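Gluconate kinase (Lactobacillus acidophilus, PDB 3LL3) probably phosphorylates a sugar or sugar acid at the expense of ATP, as a carbohydrate kinase of the FGGY family. Local coordinates at residues Ala45-Lys50 with Ser77-Ser82; Asp90-Asn95 with Lys158-Phe163. All blocks are in the same frame, centred on the assembly; numbering follows the deposited sequence.

Interaction 1 of 2, residues Ala45-Lys50 with Ser77-Ser82. With XUL (D-xylulose), chain E.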
# COMPACT_ATOMS: atom_id res chain seq x y z
N ALA A 45 20.61 19.03 -12.28
CA ALA A 45 21.55 18.58 -11.26
C ALA A 45 22.98 18.77 -11.75
O ALA A 45 23.58 17.86 -12.32
CB ALA A 45 21.29 17.13 -10.91
N GLU A 46 23.51 19.98 -11.55
CA GLU A 46 24.84 20.34 -12.03
C GLU A 46 25.70 20.81 -10.87
O GLU A 46 25.18 21.20 -9.82
CB GLU A 46 24.76 21.47 -13.06
CG GLU A 46 23.91 21.18 -14.28
CD GLU A 46 23.88 22.34 -15.27
OE1 GLU A 46 24.48 23.39 -14.99
OE2 GLU A 46 23.25 22.19 -16.34
N GLU A 47 27.01 20.77 -11.04
CA GLU A 47 27.88 21.44 -10.09
C GLU A 47 29.00 22.14 -10.82
O GLU A 47 29.33 21.79 -11.96
CB GLU A 47 28.39 20.48 -9.00
CG GLU A 47 28.72 19.08 -9.48
CD GLU A 47 28.74 18.05 -8.35
OE1 GLU A 47 29.54 17.09 -8.44
OE2 GLU A 47 27.98 18.19 -7.37
N ASP A 48 29.56 23.16 -10.18
CA ASP A 48 30.60 23.99 -10.77
C ASP A 48 31.98 23.33 -10.63
O ASP A 48 32.49 23.17 -9.51
CB ASP A 48 30.60 25.38 -10.11
CG ASP A 48 31.58 26.36 -10.76
OD1 ASP A 48 32.49 25.92 -11.50
OD2 ASP A 48 31.43 27.57 -10.52
N PRO A 49 32.57 22.91 -11.76
CA PRO A 49 33.87 22.23 -11.75
C PRO A 49 34.94 23.08 -11.06
O PRO A 49 35.81 22.50 -10.41
CB PRO A 49 34.18 22.04 -13.23
CG PRO A 49 32.86 21.99 -13.87
CD PRO A 49 32.01 22.98 -13.12
N LYS A 50 34.87 24.40 -11.20
CA LYS A 50 35.82 25.30 -10.52
C LYS A 50 35.74 25.21 -8.98
O LYS A 50 36.77 25.17 -8.30
CB LYS A 50 35.63 26.75 -10.98
CG LYS A 50 36.07 27.00 -12.40
CD LYS A 50 35.66 28.39 -12.88
CE LYS A 50 36.50 28.82 -14.06
NZ LYS A 50 37.95 28.84 -13.71
N SER A 77 39.17 8.50 -6.41
CA SER A 77 37.90 7.81 -6.56
C SER A 77 36.89 8.91 -6.92
O SER A 77 36.98 10.03 -6.41
CB SER A 77 37.50 7.13 -5.26
OG SER A 77 36.20 6.59 -5.36
N SER A 78 35.98 8.62 -7.84
CA SER A 78 35.12 9.68 -8.36
C SER A 78 33.70 9.22 -8.68
O SER A 78 33.51 8.09 -9.14
CB SER A 78 35.76 10.30 -9.61
OG SER A 78 34.90 11.24 -10.23
N GLN A 79 32.72 10.10 -8.46
CA GLN A 79 31.37 9.91 -8.96
C GLN A 79 31.44 9.56 -10.45
O GLN A 79 32.41 9.90 -11.12
CB GLN A 79 30.58 11.21 -8.81
CG GLN A 79 31.14 12.33 -9.66
CD GLN A 79 30.51 13.68 -9.36
OE1 GLN A 79 30.98 14.42 -8.49
NE2 GLN A 79 29.47 14.02 -10.10
N MSE A 80 30.42 8.88 -10.94
CA MSE A 80 30.37 8.42 -12.32
C MSE A 80 29.36 9.20 -13.15
O MSE A 80 28.51 9.90 -12.60
CB MSE A 80 29.99 6.95 -12.36
CG MSE A 80 30.95 6.06 -11.63
SE MSE A 80 30.50 4.16 -11.84
CE MSE A 80 31.18 3.92 -13.69
N HIS A 81 29.50 9.11 -14.47
CA HIS A 81 28.48 9.56 -15.40
C HIS A 81 28.44 11.08 -15.57
O HIS A 81 27.55 11.60 -16.25
CB HIS A 81 27.09 9.05 -15.00
CG HIS A 81 27.05 7.60 -14.61
ND1 HIS A 81 27.51 6.59 -15.43
CD2 HIS A 81 26.58 6.99 -13.50
CE1 HIS A 81 27.35 5.43 -14.83
NE2 HIS A 81 26.78 5.64 -13.65
N SER A 82 29.37 11.81 -14.96
CA SER A 82 29.36 13.26 -15.09
C SER A 82 29.88 13.67 -16.47
O SER A 82 30.65 12.95 -17.10
CB SER A 82 30.18 13.94 -13.99
OG SER A 82 31.58 13.81 -14.22
C1 XUL E . 27.34 3.58 -10.09
C2 XUL E . 26.19 4.37 -10.73
C3 XUL E . 25.72 5.72 -10.11
C4 XUL E . 26.68 6.34 -9.08
C5 XUL E . 27.97 6.92 -9.69
O1 XUL E . 26.87 2.36 -9.59
O2 XUL E . 25.61 3.90 -11.69
O3 XUL E . 24.50 5.52 -9.45
O4 XUL E . 25.98 7.38 -8.43
O5 XUL E . 28.52 7.91 -8.86
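The sugar-binding turn that leaves the C-terminal end of strand 70-78 meets the short strand 46-47 through a single buried pair, Glu-47 and Gln-79. Their side chains come from opposite directions, each extended beyond CG, and Glu-47 OE1 ends 3.7 Å from Gln-79 CD with the carboxylate and amide planes 70° apart. Both chains leave the backbone with CG wedged between N and the carbonyl carbon (chi1 38° for Glu-47); with the extended chains beyond, this carries the two ends to each other. Gln-79 also packs on Thr-13 and on Ile-157 of helix 157-166. Beyond it the next two residues face D-xylulose. Met-80 N donates to sugar O5 at 3.0 Å, while Met-80, a selenomethionine, brings CB to 3.3 Å from sugar C5 and SE to 3.7 Å from sugar C1. The His-81 ring presents its edge: NE2 gives a nearly straight bond (163°) to the ketone O2 at 2.9 Å, and ND1 bonds to Gly-178 O, which fixes the ring's rotation. Met-80 CB sits 3.6 Å above the centre of one imidazole face. With an alanine at His-81, sugar O2 would probably lose this donor, Gly-178 O its mate, and Met-80 CB the ring face it rests on. Asp-239 and Arg-344 add further hydrogen bonds to the sugar, in a pocket at a strand end, consistent with the actin-like ATPase fold of FGGY kinases.

Interaction 2 of 2, residues Asp90-Asn95 with Lys158-Phe163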
# COMPACT_ATOMS: atom_id res chain seq x y z
N ASP A 90 40.31 25.31 -24.11
CA ASP A 90 40.24 24.45 -22.92
C ASP A 90 39.40 25.06 -21.79
O ASP A 90 39.51 24.64 -20.64
CB ASP A 90 41.64 24.13 -22.39
CG ASP A 90 42.40 23.18 -23.29
OD1 ASP A 90 41.74 22.40 -24.01
OD2 ASP A 90 43.65 23.18 -23.26
N GLU A 91 38.54 26.02 -22.12
CA GLU A 91 37.72 26.68 -21.12
C GLU A 91 36.39 25.95 -20.92
O GLU A 91 35.87 25.33 -21.84
CB GLU A 91 37.48 28.14 -21.51
CG GLU A 91 36.35 28.38 -22.51
CD GLU A 91 36.72 28.05 -23.96
OE1 GLU A 91 35.82 28.09 -24.83
OE2 GLU A 91 37.91 27.75 -24.24
N LEU A 92 35.84 26.03 -19.71
CA LEU A 92 34.56 25.40 -19.44
C LEU A 92 33.47 25.98 -20.31
O LEU A 92 33.31 27.20 -20.37
CB LEU A 92 34.17 25.58 -17.98
CG LEU A 92 35.03 24.78 -17.02
CD1 LEU A 92 34.74 25.22 -15.58
CD2 LEU A 92 34.75 23.30 -17.23
N LEU A 93 32.72 25.10 -20.98
CA LEU A 93 31.56 25.48 -21.78
C LEU A 93 30.27 25.16 -21.03
O LEU A 93 29.20 25.71 -21.35
CB LEU A 93 31.55 24.71 -23.11
CG LEU A 93 32.53 25.13 -24.20
CD1 LEU A 93 32.51 24.17 -25.39
CD2 LEU A 93 32.22 26.55 -24.66
N THR A 94 30.36 24.26 -20.06
CA THR A 94 29.21 23.80 -19.29
C THR A 94 29.66 23.59 -17.85
O THR A 94 30.86 23.55 -17.56
CB THR A 94 28.71 22.42 -19.77
OG1 THR A 94 29.70 21.43 -19.47
CG2 THR A 94 28.44 22.39 -21.27
N ASN A 95 28.71 23.44 -16.94
CA ASN A 95 29.01 22.92 -15.62
C ASN A 95 29.18 21.40 -15.69
O ASN A 95 29.09 20.81 -16.77
CB ASN A 95 27.88 23.24 -14.64
CG ASN A 95 27.86 24.69 -14.23
OD1 ASN A 95 28.89 25.29 -13.96
ND2 ASN A 95 26.66 25.27 -14.18
N LYS A 158 36.47 13.81 -12.90
CA LYS A 158 37.79 13.31 -12.55
C LYS A 158 38.84 13.77 -13.59
O LYS A 158 39.92 14.21 -13.21
CB LYS A 158 37.84 11.80 -12.30
CG LYS A 158 39.27 11.29 -12.01
CD LYS A 158 39.29 9.90 -11.33
CE LYS A 158 39.02 8.76 -12.33
NZ LYS A 158 40.23 8.45 -13.17
N GLU A 159 38.51 13.65 -14.87
CA GLU A 159 39.38 14.12 -15.96
C GLU A 159 39.68 15.62 -15.82
O GLU A 159 40.81 16.05 -15.98
CB GLU A 159 38.75 13.85 -17.33
CG GLU A 159 38.64 12.39 -17.70
CD GLU A 159 37.59 11.70 -16.87
OE1 GLU A 159 36.45 12.23 -16.82
OE2 GLU A 159 37.90 10.65 -16.23
N TYR A 160 38.64 16.39 -15.53
CA TYR A 160 38.78 17.82 -15.34
C TYR A 160 39.83 18.14 -14.28
O TYR A 160 40.76 18.92 -14.54
CB TYR A 160 37.45 18.45 -14.93
CG TYR A 160 37.61 19.94 -14.68
CD1 TYR A 160 37.85 20.82 -15.73
CD2 TYR A 160 37.54 20.47 -13.40
CE1 TYR A 160 38.02 22.17 -15.51
CE2 TYR A 160 37.70 21.83 -13.17
CZ TYR A 160 37.94 22.68 -14.22
OH TYR A 160 38.10 24.03 -13.99
N ILE A 161 39.65 17.55 -13.09
CA ILE A 161 40.57 17.76 -11.98
C ILE A 161 41.99 17.41 -12.39
O ILE A 161 42.91 18.22 -12.24
CB ILE A 161 40.17 16.95 -10.72
CG1 ILE A 161 38.83 17.45 -10.19
CG2 ILE A 161 41.24 17.06 -9.66
CD1 ILE A 161 38.12 16.46 -9.26
N ILE A 162 42.18 16.21 -12.92
CA ILE A 162 43.52 15.80 -13.29
C ILE A 162 44.09 16.71 -14.38
O ILE A 162 45.30 16.94 -14.44
CB ILE A 162 43.54 14.33 -13.68
CG1 ILE A 162 43.25 13.49 -12.43
CG2 ILE A 162 44.89 13.95 -14.31
CD1 ILE A 162 43.06 12.03 -12.68
N PHE A 163 43.22 17.24 -15.23
CA PHE A 163 43.68 18.10 -16.31
C PHE A 163 44.20 19.40 -15.72
O PHE A 163 45.26 19.90 -16.12
CB PHE A 163 42.55 18.38 -17.29
CG PHE A 163 42.91 19.38 -18.36
CD1 PHE A 163 43.95 19.12 -19.23
CD2 PHE A 163 42.20 20.56 -18.49
CE1 PHE A 163 44.29 20.03 -20.23
CE2 PHE A 163 42.53 21.49 -19.50
CZ PHE A 163 43.57 21.22 -20.36
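Leu-92 and Tyr-160 make the apolar half of this contact, their side chains crossing at about a right angle with Leu-92 CD2 3.9 Å from Tyr-160 CE1. The other methyl, CD1, stands equally far, 3.9 Å, from Tyr-160 OH, so both leucine branches approach the phenol's outer end obliquely from one side. Three residues along the helix, Phe-163 offers the edge of its ring to Asp-90: OD2 lies 3.5 Å from CZ, near the ring plane, and the carboxylate is turned 82° to it. An oxygen placed there probably gains from the slightly positive ring C-H groups, while Asp-90 CB adds a looser touch 4.0 Å from Phe-163 CE2. Both aromatic side chains have CG trans to the backbone N (chi1 178° in Tyr-160), which projects them from the same side of the helix toward the loop. Further out, Tyr-160 OH is hydrogen-bonded to Arg-164, and the loop is pinned by Thr-94 OG1, which donates to Asn-95 O at 2.8 Å and also bonds Gly-85 N. Pro-49 and Lys-50 of helix 49-65 touch both Leu-92 and Tyr-160, and Ile-84 of strand 84-86 does likewise, placing the pair between helix 157-166, helix 49-65 and that strand.

Interaction 1 is buried and lies nearer the chain centre, with its second segment running into the sugar pocket; interaction 2 lies farther out, partly exposed and away from the annotated sites. Their chemistry follows: two polar side chains meet in 45-50 with 77-82, beside ligand-directed donors, whereas 90-95 with 158-163 relies on a leucine-tyrosine touch and a carboxylate at a ring edge. The two centres are about 10 Å apart and share neighbours. Glu-46 OE1 and Asn-95 ND2 are 3.0 Å apart in a probable hydrogen bond next to the strand pair 46-47 and 96-97, while Pro-49 packs on Tyr-160 and Ser-78 on Lys-158, linking both contacts through helix 157-166.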